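Local coordinates for protein Pre-mRNA-splicing factor SAD1 (Saccharomyces cerevisiae, PDB 4MSX) that promotes the assembly of newly made U4 snRNA into the U4/U6 snRNP and is required for pre-mRNA splicing, although built like a deubiquitinase that lacks activity, at residues A[79-83]-A[84-88]; A[157-161]-A[162-166]; A[257-261]-A[262-266]; A[282-285]-A[286-289]; A[343-347]-A[348-352]. All coordinates share one frame; numbering follows the deposited sequence.

In the fold
The five contacts follow one another along the chain without nesting or crossing. Contacts 1 and 3 close turns, contacts 2 and 5 cap helix starts, and contact 4 stays within one helix. Contact 1 doubles the chain back ahead of strand 91-94 in the zinc-finger region. Contact 2 caps helix 161-165, which follows helix 146-155. The remaining three belong to the ubiquitin-hydrolase-like part: contact 3 turns the chain between helices 247-256 and 266-280, contact 4 is a piece of helix 282-292, which packs against helix 266-280, and contact 5 leads from strand 344-346 into helix 347-350. Contacts 1 and 5 are on opposite sides of the chain's centre, their own centres about 52 Å apart.

Contact 1: A[79-83]-A[84-88]; sequences EKICC and ITLSP
Between Lys-80 and Pro-88 the chain doubles back on itself, its two arms running 163° apart, and Cys-82 N closes the loop with a nearly straight bond (173°) to Ser-87 O at 2.7 Å. Inside the turn lies the thiol of Cys-82. Its SG stands anti to the backbone N (chi1 170°), which swings it under the following peptides: Thr-85 N donates to SG at 3.3 Å, almost in line, and Ile-84 N adds a weak bond to the same sulfur. Without the sulfur, as with an alanine here, both amides would probably lose their acceptor and the turn become freer to move. Thr-85 OG1 accepts from Ser-87 N at 3.2 Å, an ST turn. On another flank Ile-81 and Leu-86 lie side by side, CD1 of Ile-81 4.1 Å from CD2 of Leu-86, while CG2 of Ile-81 reaches CB of Pro-88 at 4.0 Å. Pro-109 of helix 109-116 and Gln-102 of strand 100-102 cover Cys-82. Amides converging on a cysteine sulfur recall a zinc knuckle, but the zinc is held by Cys-94, Cys-97, His-113 and His-119. The chemistry is consistent with a degenerate finger, this sulfur serving as hydrogen-bond acceptor.

Contact 2: A[157-161]-A[162-166]; sequences PTYCP and KDLED
Asp-163 turns its carboxylate back toward Cys-160, with CG anti to its own carbonyl carbon (chi1 -60°), and the backbone N of Cys-160 meets OD2 at 2.8 Å. The bond is close to straight at the hydrogen, yet the N-H comes down onto OD2 from 42° off the carboxylate plane. A water molecule extends the grip on this oxygen: it donates to Asp-163 OD2 at 2.9 Å and to Thr-158 O at 2.8 Å, tying the incoming loop to the carboxylate. The bond from Cys-160 N is the firm half of a capping box, with Cys-160 at the N-cap of helix 161-165. In the conformer described here, one of two for Cys-160, a long, weak return bond from Asp-163 N to Cys-160 SG (3.7 Å) completes the box. Asp-163 N also gives a weak bond to Cys-160 O, one of the loose interactions that open this short helix. Beside the box, Leu-164 sends CD2 obliquely to Tyr-159, 4.2 Å from CB of Tyr-159. Leu-164 also packs on Leu-213 and Leu-214 of helix 206-214. The phenol runs on past this contact among Trp-235, Ser-236 and Pro-237, where Tyr-159 OH is hydrogen-bonded to Lys-232 O.

Contact 3: A[257-261]-A[262-266]; sequences EGLNL and NPIDP
A type VIb turn centred on Asn-262 and the cis proline Pro-263 bends the loop between helices 247-256 and 266-280, bringing Leu-261 and Ile-264 together at its two ends. The cis peptide before Pro-263 reverses the chain without a hydrogen bond between the 257-261 and 262-266 segments, and the contact is carried by apolar side chains and by carbon atoms lying against carbonyl oxygens. Ile-264 points its side chain back toward the first arm. A chi1 of -168° turns CG1 away from the backbone N and the chain is extended beyond, which delivers CD1 to two leucines. One is Leu-259, whose CD1 lies 4.1 Å from CD1 of Ile-264; the two side chains cross at about a right angle, the isoleucine methyl lying close to the leucine's branched end. The other is Leu-261, where CB touches the same Ile-264 CD1 at 4.2 Å. Nearer the backbone, CB of Ile-264 rests 3.8 Å from Leu-261 O. On the turn itself, CB of Leu-261 lies 3.7 Å from Pro-263 O.

Beyond the turn Asp-265 is the N-cap of helix 266-280: its OD1 accepts from Leu-268 N, while OD2 forms a salt bridge with Arg-384. Leu-259 packs on Phe-269 and Trp-272 of helix 266-280, and Leu-261 on Leu-268 of the same helix. Ile-264 meets Tyr-194 of helix 189-203, and Pro-266 reaches Phe-474 of strand 472-480 and Trp-440 of strand 438-446.

Contact 4: A[282-285]-A[286-289]; sequences NDLK and SILN
Asn-289 folds its side chain back over the carbonyl of Lys-285, one helical turn earlier. CB starts 3.3 Å from Lys-285 O, and CG, set anti to the carbonyl carbon of Asn-289 itself (chi1 -81°), stays close to that oxygen. At the tip ND2 donates to Lys-285 O at 2.8 Å, and the oxygen lies almost in the amide plane of Asn-289. Seen from the acceptor, however, ND2 approaches well off the plane of the Lys-285 carbonyl. The same ND2 touches CG of Lys-285 at 3.4 Å, while the other branch, OD1, takes a hydrogen bond from Lys-293 NZ. Lys-285 O also receives the regular helical bond from Asn-289 N at 2.9 Å, so two donors grip it from opposite faces of its plane. Were this side chain cut back to an alanine, Lys-285 O is likely to keep just the backbone donor and Lys-293 NZ to lose its amide oxygen.

All this belongs to helix 282-292, which lays Leu-284 and Leu-288 on Ile-277 of helix 266-280. A second doubled acceptor occurs at Asp-283 O, where Ser-286 OG donates at 2.7 Å from the same face as Ile-287 N. Ile-287 also lays CG1 3.4 Å from Asp-283 O, and its CD1 approaches Leu-284 CD2 loosely, at 4.4 Å. Leu-284 and Ile-287 both touch His-211 of helix 206-214.

Contact 5: A[343-347]-A[348-352]; sequences PQINI and TKLLT
Ile-345 closes over Leu-350 where strand 344-346 passes into helix 347-350, and Asn-346 between them serves as the N-cap. The tight part is apolar. Ile-345, its CG1 swung to the far side from the backbone N by a chi1 of -166°, reaches forward so that its CD1 lies 3.7 Å from Leu-350 CD2; the two side chains lean across each other at a slant. The same CD1 meets Lys-349 CG at 3.8 Å, this time at about a right angle, so the isoleucine lies against both the leucine and the aliphatic part of the lysine. Ile-347 and Leu-351 continue the packing toward Phe-377 of strand 374-379, and Ile-347 also touches Trp-478 of strand 472-480. Backbone bonds from Ile-345 to Leu-397 and Glu-399 join the entering strand, in parallel, to strand 397-399. At the helix start, Asn-346 O accepts from both Leu-350 N (3.3 Å) and Lys-349 N (3.0 Å).

The solvent side is formed by Thr-348 and Lys-349, whose far end leads away from the contact, with Asn-346 partly exposed beside them. Here the asparagine side chain adds an Asx turn: Thr-348 N donates to Asn-346 OD1 at 2.9 Å, along a lone pair of the amide oxygen. Thr-348 OG1 donates to the same OD1 at 3.0 Å, but slants in 48° off the plane of that amide.

Contact 1: A[79-83]-A[84-88]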
loop_
_atom_site.group_PDB
_atom_site.type_symbol
_atom_site.label_atom_id
_atom_site.label_comp_id
_atom_site.label_asym_id
_atom_site.label_seq_id
_atom_site.Cartn_x
_atom_site.Cartn_y
_atom_site.Cartn_z
ATOM N N GLU A 79 2.973 11.700 -12.937
ATOM C CA GLU A 79 4.143 12.480 -12.595
ATOM C C GLU A 79 3.758 13.975 -12.850
ATOM O O GLU A 79 3.223 14.305 -13.895
ATOM C CB GLU A 79 5.330 12.114 -13.528
ATOM C CG GLU A 79 6.631 12.774 -13.106
ATOM C CD GLU A 79 7.842 12.426 -14.019
ATOM O OE1 GLU A 79 7.705 11.641 -14.998
ATOM O OE2 GLU A 79 8.947 12.971 -13.739
ATOM N N LYS A 80 4.072 14.825 -11.896
ATOM C CA LYS A 80 3.734 16.214 -11.905
ATOM C C LYS A 80 4.800 16.954 -12.712
ATOM O O LYS A 80 5.669 17.631 -12.156
ATOM C CB LYS A 80 3.706 16.702 -10.472
ATOM C CG LYS A 80 3.124 18.079 -10.315
ATOM C CD LYS A 80 3.211 18.559 -8.884
ATOM C CE LYS A 80 4.640 18.976 -8.526
ATOM N NZ LYS A 80 4.722 19.687 -7.207
ATOM N N ILE A 81 4.764 16.772 -14.018
ATOM C CA ILE A 81 5.633 17.577 -14.873
ATOM C C ILE A 81 4.849 18.149 -16.046
ATOM O O ILE A 81 3.895 17.547 -16.523
ATOM C CB ILE A 81 6.824 16.782 -15.448
ATOM C CG1 ILE A 81 6.328 15.541 -16.194
ATOM C CG2 ILE A 81 7.821 16.426 -14.346
ATOM C CD1 ILE A 81 7.468 14.783 -16.906
ATOM N N CYS A 82 5.319 19.295 -16.522
ATOM C CA CYS A 82 4.744 19.970 -17.701
ATOM C C CYS A 82 4.927 19.113 -18.940
ATOM O O CYS A 82 6.038 18.686 -19.224
ATOM C CB CYS A 82 5.477 21.310 -17.872
ATOM S SG CYS A 82 5.058 22.142 -19.487
ATOM N N CYS A 83 3.861 18.798 -19.672
ATOM C CA CYS A 83 3.981 17.922 -20.842
ATOM C C CYS A 83 4.671 18.601 -22.059
ATOM O O CYS A 83 4.917 17.940 -23.072
ATOM C CB CYS A 83 2.603 17.389 -21.283
ATOM S SG CYS A 83 1.471 18.718 -22.077
ATOM N N ILE A 84 4.961 19.896 -21.961
ATOM C CA ILE A 84 5.695 20.639 -23.012
ATOM C C ILE A 84 7.179 20.816 -22.688
ATOM O O ILE A 84 8.024 20.556 -23.544
ATOM C CB ILE A 84 5.127 22.118 -23.216
ATOM C CG1 ILE A 84 3.621 22.106 -23.464
ATOM C CG2 ILE A 84 5.851 22.811 -24.404
ATOM C CD1 ILE A 84 3.199 21.213 -24.602
ATOM N N THR A 85 7.491 21.329 -21.499
ATOM C CA THR A 85 8.878 21.586 -21.118
ATOM C C THR A 85 9.490 20.465 -20.234
ATOM O O THR A 85 10.696 20.477 -19.954
ATOM C CB THR A 85 8.975 22.837 -20.286
ATOM O OG1 THR A 85 8.188 22.695 -19.112
ATOM C CG2 THR A 85 8.483 24.083 -21.093
ATOM N N LEU A 86 8.644 19.544 -19.768
ATOM C CA LEU A 86 9.058 18.472 -18.860
ATOM C C LEU A 86 9.551 19.036 -17.551
ATOM O O LEU A 86 10.131 18.316 -16.753
ATOM C CB LEU A 86 10.154 17.594 -19.474
ATOM C CG LEU A 86 9.779 16.896 -20.775
ATOM C CD1 LEU A 86 10.922 15.948 -21.214
ATOM C CD2 LEU A 86 8.495 16.125 -20.634
ATOM N N SER A 87 9.317 20.318 -17.304
ATOM C CA SER A 87 9.679 20.867 -16.014
ATOM C C SER A 87 8.692 20.428 -14.920
ATOM O O SER A 87 7.498 20.280 -15.189
ATOM C CB SER A 87 9.707 22.376 -16.075
ATOM O OG SER A 87 9.817 22.899 -14.768
ATOM N N PRO A 88 9.193 20.219 -13.688
ATOM C CA PRO A 88 8.375 19.933 -12.498
ATOM C C PRO A 88 8.042 21.181 -11.705
ATOM O O PRO A 88 7.412 21.103 -10.668
ATOM C CB PRO A 88 9.293 19.031 -11.667
ATOM C CG PRO A 88 10.659 19.567 -11.966
ATOM C CD PRO A 88 10.617 19.921 -13.449
#

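Contact 2: A[157-161]-A[162-166]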
loop_
_atom_site.group_PDB
_atom_site.type_symbol
_atom_site.label_atom_id
_atom_site.label_comp_id
_atom_site.label_asym_id
_atom_site.label_seq_id
_atom_site.Cartn_x
_atom_site.Cartn_y
_atom_site.Cartn_z
ATOM N N PRO A 157 -7.331 14.171 -1.067
ATOM C CA PRO A 157 -8.473 13.790 -0.234
ATOM C C PRO A 157 -8.281 14.294 1.191
ATOM O O PRO A 157 -7.151 14.311 1.677
ATOM C CB PRO A 157 -8.463 12.249 -0.279
ATOM C CG PRO A 157 -7.818 11.947 -1.636
ATOM C CD PRO A 157 -6.736 13.013 -1.746
ATOM N N THR A 158 -9.377 14.737 1.809
ATOM C CA THR A 158 -9.345 15.284 3.163
ATOM C C THR A 158 -10.373 14.536 4.003
ATOM O O THR A 158 -11.364 14.010 3.483
ATOM C CB THR A 158 -9.684 16.804 3.199
ATOM O OG1 THR A 158 -10.848 17.041 2.398
ATOM C CG2 THR A 158 -8.508 17.644 2.669
ATOM N N TYR A 159 -10.122 14.427 5.307
ATOM C CA TYR A 159 -10.964 13.578 6.134
ATOM C C TYR A 159 -11.081 14.253 7.513
ATOM O O TYR A 159 -10.172 14.972 7.901
ATOM C CB TYR A 159 -10.286 12.194 6.368
ATOM C CG TYR A 159 -10.041 11.436 5.059
ATOM C CD1 TYR A 159 -11.042 10.642 4.514
ATOM C CD2 TYR A 159 -8.833 11.564 4.364
ATOM C CE1 TYR A 159 -10.859 9.974 3.316
ATOM C CE2 TYR A 159 -8.624 10.851 3.157
ATOM C CZ TYR A 159 -9.656 10.077 2.646
ATOM O OH TYR A 159 -9.555 9.375 1.483
ATOM N N CYS A 160 -12.170 14.008 8.230
ATOM C CA CYS A 160 -12.260 14.395 9.636
ATOM C C CYS A 160 -12.474 13.097 10.394
ATOM O O CYS A 160 -12.897 12.101 9.800
ATOM C CB CYS A 160 -13.456 15.338 9.870
ATOM S SG CYS A 160 -14.981 14.499 9.516
ATOM N N PRO A 161 -12.218 13.084 11.722
ATOM C CA PRO A 161 -12.408 11.834 12.465
ATOM C C PRO A 161 -13.732 11.120 12.257
ATOM O O PRO A 161 -13.775 9.887 12.137
ATOM C CB PRO A 161 -12.217 12.268 13.926
ATOM C CG PRO A 161 -11.170 13.302 13.822
ATOM C CD PRO A 161 -11.532 14.091 12.547
ATOM N N LYS A 162 -14.836 11.844 12.180
ATOM C CA LYS A 162 -16.106 11.115 12.028
ATOM C C LYS A 162 -16.278 10.392 10.666
ATOM O O LYS A 162 -16.996 9.421 10.575
ATOM C CB LYS A 162 -17.324 12.048 12.248
ATOM C CG LYS A 162 -18.655 11.231 12.238
ATOM C CD LYS A 162 -19.805 11.910 12.988
ATOM C CE LYS A 162 -20.751 12.636 12.025
ATOM N NZ LYS A 162 -21.955 13.188 12.719
ATOM N N ASP A 163 -15.651 10.880 9.605
ATOM C CA ASP A 163 -15.688 10.138 8.340
ATOM C C ASP A 163 -15.160 8.721 8.558
ATOM O O ASP A 163 -15.715 7.748 8.008
ATOM C CB ASP A 163 -14.803 10.807 7.265
ATOM C CG ASP A 163 -15.212 12.210 6.941
ATOM O OD1 ASP A 163 -16.433 12.514 6.964
ATOM O OD2 ASP A 163 -14.298 13.029 6.686
ATOM N N LEU A 164 -14.084 8.576 9.344
ATOM C CA LEU A 164 -13.443 7.250 9.509
ATOM C C LEU A 164 -14.375 6.233 10.183
ATOM O O LEU A 164 -14.289 5.008 9.951
ATOM C CB LEU A 164 -12.095 7.362 10.241
ATOM C CG LEU A 164 -11.149 8.476 9.735
ATOM C CD1 LEU A 164 -9.745 8.334 10.265
ATOM C CD2 LEU A 164 -11.076 8.533 8.227
ATOM N N GLU A 165 -15.333 6.720 10.963
ATOM C CA GLU A 165 -16.227 5.787 11.650
ATOM C C GLU A 165 -17.095 5.001 10.695
ATOM O O GLU A 165 -17.494 3.885 11.009
ATOM C CB GLU A 165 -17.102 6.533 12.667
ATOM C CG GLU A 165 -16.287 7.307 13.676
ATOM C CD GLU A 165 -17.192 8.078 14.666
ATOM O OE1 GLU A 165 -18.421 7.830 14.662
ATOM O OE2 GLU A 165 -16.691 8.935 15.430
ATOM N N ASP A 166 -17.407 5.561 9.525
ATOM C CA ASP A 166 -18.227 4.817 8.587
ATOM C C ASP A 166 -17.384 4.194 7.453
ATOM O O ASP A 166 -17.912 3.901 6.382
ATOM C CB ASP A 166 -19.281 5.728 7.951
ATOM C CG ASP A 166 -20.376 4.934 7.219
ATOM O OD1 ASP A 166 -20.586 3.737 7.547
ATOM O OD2 ASP A 166 -21.027 5.503 6.315
HETATM O O HOH W 1 -13.970 13.144 3.784
#

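Contact 3: A[257-261]-A[262-266]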
loop_
_atom_site.group_PDB
_atom_site.type_symbol
_atom_site.label_atom_id
_atom_site.label_comp_id
_atom_site.label_asym_id
_atom_site.label_seq_id
_atom_site.Cartn_x
_atom_site.Cartn_y
_atom_site.Cartn_z
ATOM N N GLU A 257 15.108 8.410 -3.921
ATOM C CA GLU A 257 15.337 7.907 -2.553
ATOM C C GLU A 257 16.237 6.645 -2.518
ATOM O O GLU A 257 16.335 5.988 -1.494
ATOM C CB GLU A 257 14.010 7.602 -1.859
ATOM C CG GLU A 257 13.116 8.816 -1.845
ATOM C CD GLU A 257 13.574 9.928 -0.848
ATOM O OE1 GLU A 257 14.497 9.711 -0.024
ATOM O OE2 GLU A 257 12.970 11.018 -0.875
ATOM N N GLY A 258 16.855 6.305 -3.643
ATOM C CA GLY A 258 17.848 5.248 -3.650
ATOM C C GLY A 258 17.262 3.843 -3.495
ATOM O O GLY A 258 17.997 2.909 -3.141
ATOM N N LEU A 259 15.982 3.656 -3.827
ATOM C CA LEU A 259 15.406 2.290 -3.807
ATOM C C LEU A 259 16.007 1.526 -5.013
ATOM O O LEU A 259 15.706 1.839 -6.184
ATOM C CB LEU A 259 13.879 2.297 -3.981
ATOM C CG LEU A 259 13.239 0.889 -4.051
ATOM C CD1 LEU A 259 13.544 0.086 -2.730
ATOM C CD2 LEU A 259 11.718 1.020 -4.305
ATOM N N ASN A 260 16.850 0.555 -4.727
ATOM C CA ASN A 260 17.558 -0.148 -5.837
ATOM C C ASN A 260 17.747 -1.655 -5.585
ATOM O O ASN A 260 18.663 -2.265 -6.116
ATOM C CB ASN A 260 18.932 0.492 -6.096
ATOM C CG ASN A 260 19.832 0.481 -4.855
ATOM O OD1 ASN A 260 19.511 -0.119 -3.816
ATOM N ND2 ASN A 260 20.975 1.157 -4.960
ATOM N N LEU A 261 16.851 -2.246 -4.828
ATOM C CA LEU A 261 16.900 -3.688 -4.575
ATOM C C LEU A 261 16.533 -4.438 -5.837
ATOM O O LEU A 261 15.547 -4.130 -6.519
ATOM C CB LEU A 261 15.877 -4.037 -3.478
ATOM C CG LEU A 261 16.067 -3.233 -2.190
ATOM C CD1 LEU A 261 14.934 -3.567 -1.160
ATOM C CD2 LEU A 261 17.441 -3.555 -1.586
ATOM N N ASN A 262 17.308 -5.468 -6.131
ATOM C CA ASN A 262 16.983 -6.335 -7.240
ATOM C C ASN A 262 17.617 -7.696 -6.927
ATOM O O ASN A 262 18.861 -7.845 -6.910
ATOM C CB ASN A 262 17.520 -5.738 -8.586
ATOM C CG ASN A 262 17.308 -6.703 -9.779
ATOM O OD1 ASN A 262 16.522 -7.634 -9.687
ATOM N ND2 ASN A 262 18.032 -6.485 -10.892
ATOM N N PRO A 263 16.786 -8.693 -6.649
ATOM C CA PRO A 263 15.330 -8.694 -6.859
ATOM C C PRO A 263 14.593 -7.898 -5.754
ATOM O O PRO A 263 15.207 -7.477 -4.773
ATOM C CB PRO A 263 14.937 -10.188 -6.714
ATOM C CG PRO A 263 15.959 -10.738 -5.744
ATOM C CD PRO A 263 17.283 -9.994 -6.147
ATOM N N ILE A 264 13.302 -7.705 -5.943
ATOM C CA ILE A 264 12.510 -7.091 -4.859
ATOM C C ILE A 264 11.215 -7.864 -4.757
ATOM O O ILE A 264 10.818 -8.523 -5.738
ATOM C CB ILE A 264 12.310 -5.593 -5.167
ATOM C CG1 ILE A 264 11.735 -4.876 -3.895
ATOM C CG2 ILE A 264 11.424 -5.401 -6.429
ATOM C CD1 ILE A 264 11.758 -3.329 -4.134
ATOM N N ASP A 265 10.597 -7.879 -3.561
ATOM C CA ASP A 265 9.348 -8.613 -3.377
ATOM C C ASP A 265 8.624 -7.896 -2.221
ATOM O O ASP A 265 9.147 -6.905 -1.707
ATOM C CB ASP A 265 9.635 -10.115 -3.060
ATOM C CG ASP A 265 10.456 -10.321 -1.772
ATOM O OD1 ASP A 265 10.215 -9.624 -0.799
ATOM O OD2 ASP A 265 11.352 -11.204 -1.716
ATOM N N PRO A 266 7.425 -8.356 -1.851
ATOM C CA PRO A 266 6.703 -7.564 -0.816
ATOM C C PRO A 266 7.432 -7.448 0.510
ATOM O O PRO A 266 7.311 -6.428 1.187
ATOM C CB PRO A 266 5.369 -8.307 -0.647
ATOM C CG PRO A 266 5.096 -8.849 -2.083
ATOM C CD PRO A 266 6.532 -9.294 -2.566
#

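Contact 4: A[282-285]-A[286-289]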
loop_
_atom_site.group_PDB
_atom_site.type_symbol
_atom_site.label_atom_id
_atom_site.label_comp_id
_atom_site.label_asym_id
_atom_site.label_seq_id
_atom_site.Cartn_x
_atom_site.Cartn_y
_atom_site.Cartn_z
ATOM N N ASN A 282 9.412 11.427 12.810
ATOM C CA ASN A 282 9.463 10.959 14.199
ATOM C C ASN A 282 8.112 10.471 14.677
ATOM O O ASN A 282 8.043 9.491 15.436
ATOM C CB ASN A 282 10.035 12.038 15.136
ATOM C CG ASN A 282 11.521 12.257 14.912
ATOM O OD1 ASN A 282 12.284 11.297 14.713
ATOM N ND2 ASN A 282 11.943 13.523 14.912
ATOM N N ASP A 283 7.047 11.156 14.253
ATOM C CA ASP A 283 5.661 10.788 14.605
ATOM C C ASP A 283 5.339 9.338 14.123
ATOM O O ASP A 283 4.824 8.476 14.891
ATOM C CB ASP A 283 4.645 11.713 13.875
ATOM C CG ASP A 283 4.656 13.143 14.355
ATOM O OD1 ASP A 283 5.383 13.493 15.334
ATOM O OD2 ASP A 283 3.883 13.927 13.738
ATOM N N LEU A 284 5.583 9.081 12.830
ATOM C CA LEU A 284 5.266 7.737 12.298
ATOM C C LEU A 284 6.238 6.710 12.854
ATOM O O LEU A 284 5.876 5.562 13.059
ATOM C CB LEU A 284 5.300 7.728 10.755
ATOM C CG LEU A 284 4.079 8.502 10.198
ATOM C CD1 LEU A 284 4.339 9.094 8.799
ATOM C CD2 LEU A 284 2.806 7.645 10.211
ATOM N N LYS A 285 7.481 7.099 13.089
ATOM C CA LYS A 285 8.403 6.181 13.711
ATOM C C LYS A 285 7.868 5.692 15.052
ATOM O O LYS A 285 7.901 4.489 15.363
ATOM C CB LYS A 285 9.756 6.852 13.910
ATOM C CG LYS A 285 10.782 5.972 14.644
ATOM C CD LYS A 285 12.021 6.809 14.894
ATOM C CE LYS A 285 13.115 6.060 15.629
ATOM N NZ LYS A 285 14.318 6.941 15.799
ATOM N N SER A 286 7.369 6.627 15.872
ATOM C CA SER A 286 6.853 6.206 17.173
ATOM C C SER A 286 5.614 5.329 17.012
ATOM O O SER A 286 5.433 4.385 17.755
ATOM C CB SER A 286 6.555 7.473 18.038
ATOM O OG SER A 286 5.435 8.166 17.487
ATOM N N ILE A 287 4.749 5.590 16.029
ATOM C CA ILE A 287 3.549 4.741 15.878
ATOM C C ILE A 287 3.928 3.316 15.365
ATOM O O ILE A 287 3.422 2.302 15.854
ATOM C CB ILE A 287 2.582 5.357 14.868
ATOM C CG1 ILE A 287 1.987 6.670 15.460
ATOM C CG2 ILE A 287 1.442 4.351 14.540
ATOM C CD1 ILE A 287 1.325 7.586 14.403
ATOM N N LEU A 288 4.809 3.253 14.357
ATOM C CA LEU A 288 5.248 1.916 13.863
ATOM C C LEU A 288 5.999 1.159 14.929
ATOM O O LEU A 288 5.754 -0.022 15.154
ATOM C CB LEU A 288 6.168 2.071 12.620
ATOM C CG LEU A 288 5.471 2.620 11.375
ATOM C CD1 LEU A 288 6.524 2.831 10.247
ATOM C CD2 LEU A 288 4.451 1.596 10.912
ATOM N N ASN A 289 6.923 1.819 15.614
ATOM C CA ASN A 289 7.584 1.123 16.730
ATOM C C ASN A 289 6.612 0.592 17.773
ATOM O O ASN A 289 6.743 -0.542 18.233
ATOM C CB ASN A 289 8.705 1.983 17.345
ATOM C CG ASN A 289 9.994 1.899 16.528
ATOM O OD1 ASN A 289 10.795 1.006 16.740
ATOM N ND2 ASN A 289 10.159 2.783 15.557
#

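Contact 5: A[343-347]-A[348-352]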
loop_
_atom_site.group_PDB
_atom_site.type_symbol
_atom_site.label_atom_id
_atom_site.label_comp_id
_atom_site.label_asym_id
_atom_site.label_seq_id
_atom_site.Cartn_x
_atom_site.Cartn_y
_atom_site.Cartn_z
ATOM N N PRO A 343 3.547 -31.809 0.652
ATOM C CA PRO A 343 3.821 -31.512 2.055
ATOM C C PRO A 343 2.878 -30.437 2.600
ATOM O O PRO A 343 2.468 -29.521 1.866
ATOM C CB PRO A 343 5.277 -31.029 2.041
ATOM C CG PRO A 343 5.660 -30.870 0.645
ATOM C CD PRO A 343 4.721 -31.625 -0.218
ATOM N N GLN A 344 2.513 -30.565 3.866
ATOM C CA GLN A 344 1.600 -29.616 4.514
ATOM C C GLN A 344 2.127 -29.361 5.901
ATOM O O GLN A 344 2.802 -30.226 6.498
ATOM C CB GLN A 344 0.188 -30.167 4.674
ATOM C CG GLN A 344 -0.533 -30.490 3.413
ATOM C CD GLN A 344 -1.700 -31.484 3.635
ATOM O OE1 GLN A 344 -1.819 -32.466 2.904
ATOM N NE2 GLN A 344 -2.548 -31.226 4.623
ATOM N N ILE A 345 1.802 -28.194 6.428
ATOM C CA ILE A 345 2.147 -27.882 7.801
ATOM C C ILE A 345 1.207 -26.827 8.344
ATOM O O ILE A 345 0.814 -25.903 7.615
ATOM C CB ILE A 345 3.606 -27.398 7.924
ATOM C CG1 ILE A 345 3.993 -27.424 9.408
ATOM C CG2 ILE A 345 3.796 -25.953 7.327
ATOM C CD1 ILE A 345 5.436 -27.304 9.674
ATOM N N ASN A 346 0.819 -26.928 9.613
ATOM C CA ASN A 346 -0.084 -25.924 10.163
ATOM C C ASN A 346 0.742 -24.756 10.676
ATOM O O ASN A 346 1.864 -24.942 11.192
ATOM C CB ASN A 346 -0.912 -26.475 11.330
ATOM C CG ASN A 346 -2.142 -25.586 11.637
ATOM O OD1 ASN A 346 -2.045 -24.577 12.355
ATOM N ND2 ASN A 346 -3.296 -25.945 11.062
ATOM N N ILE A 347 0.199 -23.553 10.556
ATOM C CA ILE A 347 0.889 -22.390 11.091
ATOM C C ILE A 347 1.211 -22.542 12.578
ATOM O O ILE A 347 2.220 -22.044 13.026
ATOM C CB ILE A 347 0.075 -21.059 10.828
ATOM C CG1 ILE A 347 0.967 -19.821 11.107
ATOM C CG2 ILE A 347 -1.208 -21.009 11.659
ATOM C CD1 ILE A 347 0.397 -18.524 10.470
ATOM N N THR A 348 0.383 -23.248 13.363
ATOM C CA THR A 348 0.654 -23.316 14.820
ATOM C C THR A 348 1.936 -24.123 15.031
ATOM O O THR A 348 2.687 -23.898 15.980
ATOM C CB THR A 348 -0.496 -24.014 15.589
ATOM O OG1 THR A 348 -0.750 -25.275 14.961
ATOM C CG2 THR A 348 -1.735 -23.174 15.560
ATOM N N LYS A 349 2.198 -25.054 14.126
ATOM C CA LYS A 349 3.379 -25.860 14.253
ATOM C C LYS A 349 4.623 -25.042 13.860
ATOM O O LYS A 349 5.706 -25.266 14.384
ATOM C CB LYS A 349 3.241 -27.126 13.394
ATOM C CG LYS A 349 4.524 -27.941 13.295
ATOM C CD LYS A 349 4.266 -29.431 13.544
ATOM C CE LYS A 349 5.492 -30.293 13.216
ATOM N NZ LYS A 349 5.366 -31.690 13.749
ATOM N N LEU A 350 4.493 -24.090 12.928
ATOM C CA LEU A 350 5.650 -23.211 12.615
ATOM C C LEU A 350 5.977 -22.349 13.839
ATOM O O LEU A 350 7.094 -21.924 14.024
ATOM C CB LEU A 350 5.341 -22.318 11.388
ATOM C CG LEU A 350 5.144 -23.062 10.053
ATOM C CD1 LEU A 350 4.631 -22.086 8.930
ATOM C CD2 LEU A 350 6.427 -23.782 9.612
ATOM N N LEU A 351 4.989 -22.050 14.665
ATOM C CA LEU A 351 5.217 -21.171 15.812
ATOM C C LEU A 351 5.707 -21.921 17.074
ATOM O O LEU A 351 5.924 -21.286 18.116
ATOM C CB LEU A 351 3.956 -20.379 16.115
ATOM C CG LEU A 351 3.651 -19.317 15.050
ATOM C CD1 LEU A 351 2.223 -18.846 15.168
ATOM C CD2 LEU A 351 4.643 -18.099 15.181
ATOM N N THR A 352 5.901 -23.244 16.966
ATOM C CA THR A 352 6.276 -24.089 18.129
ATOM C C THR A 352 7.559 -23.619 18.790
ATOM O O THR A 352 7.671 -23.615 19.998
ATOM C CB THR A 352 6.576 -25.564 17.764
ATOM O OG1 THR A 352 5.652 -26.038 16.797
ATOM C CG2 THR A 352 6.490 -26.444 19.019
#